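PDB 1UWW: endoglucanase from Bacillus akibai, which hydrolyses internal beta-1,4-glucosidic linkages of cellulose; this part is its family 28 carbohydrate-binding module, which binds non-crystalline cellulose. Local coordinates for the interface of chains A and B. Coordinates in Å, arbitrary orientation; residue numbers count along the deposited sequence, not the author numbering. Chains: chain A/B, Endoglucanase.

The interface of chains A and B. Residues chain A 108, 121, 123-125; chain B 68, 108, 119, 121, 123, 125.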
loop_
_atom_site.group_PDB
_atom_site.type_symbol
_atom_site.label_atom_id
_atom_site.label_comp_id
_atom_site.label_asym_id
_atom_site.label_seq_id
_atom_site.Cartn_x
_atom_site.Cartn_y
_atom_site.Cartn_z
ATOM N N ASN A 108 -1.338 -4.897 -4.561
ATOM C CA ASN A 108 -2.395 -4.934 -3.567
ATOM C C ASN A 108 -3.369 -6.042 -3.834
ATOM O O ASN A 108 -3.539 -6.513 -4.946
ATOM C CB ASN A 108 -3.140 -3.594 -3.531
ATOM C CG ASN A 108 -2.333 -2.481 -2.849
ATOM O OD1 ASN A 108 -1.836 -1.603 -3.522
ATOM N ND2 ASN A 108 -2.122 -2.601 -1.517
ATOM N N GLN A 121 -9.591 -5.040 1.764
ATOM C CA GLN A 121 -8.263 -4.975 1.205
ATOM C C GLN A 121 -7.243 -5.442 2.222
ATOM O O GLN A 121 -7.323 -5.085 3.401
ATOM C CB GLN A 121 -7.990 -3.527 0.809
ATOM C CG GLN A 121 -6.729 -3.294 0.035
ATOM C CD GLN A 121 -6.661 -1.902 -0.567
ATOM O OE1 GLN A 121 -7.695 -1.256 -0.770
ATOM N NE2 GLN A 121 -5.450 -1.464 -0.890
ATOM N N PRO A 123 -4.268 -5.025 4.379
ATOM C CA PRO A 123 -3.724 -3.735 4.765
ATOM C C PRO A 123 -2.333 -3.411 4.282
ATOM O O PRO A 123 -2.049 -2.251 4.014
ATOM C CB PRO A 123 -3.814 -3.757 6.296
ATOM C CG PRO A 123 -3.969 -5.093 6.691
ATOM C CD PRO A 123 -4.660 -5.821 5.562
ATOM N N LYS A 124 -1.465 -4.394 4.117
ATOM C CA LYS A 124 -0.070 -4.153 3.761
ATOM C C LYS A 124 0.194 -4.347 2.270
ATOM O O LYS A 124 -0.022 -5.413 1.723
ATOM C CB LYS A 124 0.854 -5.050 4.576
ATOM C CG LYS A 124 0.737 -4.790 6.060
ATOM C CD LYS A 124 1.028 -6.033 6.897
ATOM C CE LYS A 124 -0.025 -6.243 7.963
ATOM N NZ LYS A 124 -0.937 -7.362 7.671
ATOM N N THR A 125 0.670 -3.297 1.628
ATOM C CA THR A 125 1.110 -3.354 0.248
ATOM C C THR A 125 2.433 -4.116 0.102
ATOM O O THR A 125 3.307 -3.956 0.962
ATOM C CB THR A 125 1.281 -1.917 -0.165
ATOM O OG1 THR A 125 0.022 -1.246 0.003
ATOM C CG2 THR A 125 1.647 -1.800 -1.643
ATOM N N TRP B 68 4.043 -4.301 9.520
ATOM C CA TRP B 68 3.618 -3.085 10.214
ATOM C C TRP B 68 4.083 -3.065 11.679
ATOM O O TRP B 68 3.863 -2.084 12.384
ATOM C CB TRP B 68 2.084 -2.932 10.132
ATOM C CG TRP B 68 1.572 -2.290 8.844
ATOM C CD1 TRP B 68 2.283 -2.048 7.688
ATOM C CD2 TRP B 68 0.240 -1.827 8.582
ATOM N NE1 TRP B 68 1.475 -1.463 6.742
ATOM C CE2 TRP B 68 0.220 -1.298 7.267
ATOM C CE3 TRP B 68 -0.938 -1.771 9.336
ATOM C CZ2 TRP B 68 -0.934 -0.747 6.690
ATOM C CZ3 TRP B 68 -2.078 -1.225 8.755
ATOM C CH2 TRP B 68 -2.064 -0.714 7.456
ATOM N N ASN B 108 0.125 4.858 4.588
ATOM C CA ASN B 108 -1.282 4.454 4.453
ATOM C C ASN B 108 -2.143 5.222 5.445
ATOM O O ASN B 108 -1.682 5.639 6.508
ATOM C CB ASN B 108 -1.441 2.939 4.615
ATOM C CG ASN B 108 -0.857 2.164 3.437
ATOM O OD1 ASN B 108 0.273 1.666 3.532
ATOM N ND2 ASN B 108 -1.564 2.147 2.308
ATOM N N TRP B 119 -12.779 -0.183 10.839
ATOM C CA TRP B 119 -11.660 -0.170 9.878
ATOM C C TRP B 119 -12.094 0.072 8.449
ATOM O O TRP B 119 -12.826 -0.744 7.858
ATOM C CB TRP B 119 -10.918 -1.517 9.916
ATOM C CG TRP B 119 -9.612 -1.519 9.186
ATOM C CD1 TRP B 119 -9.414 -1.699 7.840
ATOM C CD2 TRP B 119 -8.325 -1.323 9.761
ATOM N NE1 TRP B 119 -8.073 -1.613 7.556
ATOM C CE2 TRP B 119 -7.372 -1.390 8.712
ATOM C CE3 TRP B 119 -7.870 -1.075 11.073
ATOM C CZ2 TRP B 119 -5.990 -1.248 8.938
ATOM C CZ3 TRP B 119 -6.505 -0.932 11.294
ATOM C CH2 TRP B 119 -5.583 -1.016 10.223
ATOM N N GLN B 121 -9.803 1.685 4.920
ATOM C CA GLN B 121 -8.494 2.153 4.483
ATOM C C GLN B 121 -8.592 2.847 3.152
ATOM O O GLN B 121 -9.278 2.381 2.238
ATOM C CB GLN B 121 -7.559 0.957 4.376
ATOM C CG GLN B 121 -6.069 1.307 4.262
ATOM C CD GLN B 121 -5.155 0.085 4.449
ATOM O OE1 GLN B 121 -4.018 0.056 3.948
ATOM N NE2 GLN B 121 -5.641 -0.901 5.179
ATOM N N PRO B 123 -7.617 3.230 -0.363
ATOM C CA PRO B 123 -7.110 2.104 -1.161
ATOM C C PRO B 123 -5.676 2.247 -1.650
ATOM O O PRO B 123 -4.968 1.235 -1.701
ATOM C CB PRO B 123 -8.089 2.048 -2.339
ATOM C CG PRO B 123 -8.714 3.376 -2.407
ATOM C CD PRO B 123 -8.823 3.834 -0.974
ATOM N N THR B 125 -1.676 3.494 -1.713
ATOM C CA THR B 125 -0.518 3.715 -0.858
ATOM C C THR B 125 0.313 4.831 -1.415
ATOM O O THR B 125 0.484 4.908 -2.642
ATOM C CB THR B 125 0.303 2.422 -0.891
ATOM O OG1 THR B 125 -0.503 1.386 -0.354
ATOM C CG2 THR B 125 1.567 2.474 -0.020
HETATM O O HOH W 1 -7.463 -2.553 4.763
HETATM O O HOH W 2 -2.253 0.756 -2.293
#
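A:Gln121 reaches B:Pro123 because its CG lies anti to the backbone N (chi1 -172°) and the chain runs on extended, so that the side chain crosses that of B:Pro123 at about a right angle. NE2 gives a nearly straight hydrogen bond of 2.9 Å to the B:Pro123 carbonyl O, on a lone pair and close to the plane of the donor amide. In the twin contact the modelled B:Gln121 OE1 faces A:Pro123 O at 3.0 Å, a pair that can only accept. That is doubtful as it stands: the amide is probably modelled turned over, and exchanging its O and N would restore the symmetric bond.

At the centre the two Thr125 hydroxyls meet, each OG1 anti to its own carbonyl carbon (chi1 -59° in A:Thr125). A:Thr125 OG1 and B:Thr125 OG1 share a 2.7 Å hydrogen bond of undecided direction, the two threonines running antiparallel and meeting through their hydroxyls. Each hydroxyl also accepts an N-H from ND2 of Asn108 in its own chain, with A:Asn108 ND2 3.0 Å from A:Thr125 OG1. Water 2 joins A:Asn108 OD1, B:Pro123 O and B:Thr125 OG1.

On the flank, A:Lys124 CG sits over one face of the B:Trp68 indole, 3.5 Å from the centroid of the five-membered ring, a CH-pi contact. A:Pro123 CB packs 3.7 Å from CH2 of the same indole. B:Trp119 lies at that indole's edge; B:Trp119 NE1 is 3.0 Å from the O of water 1, and the water also bonds A:Gln121 O, bridging the chains.

The patch is part of a two-fold interface that may belong to the crystal. Strand 120-121, the loop 123-125 and the Trp68 loop of two beta-sandwich modules make the contact, with strand 104-111 behind them supplying Asn108; the tryptophans may otherwise serve glucan binding.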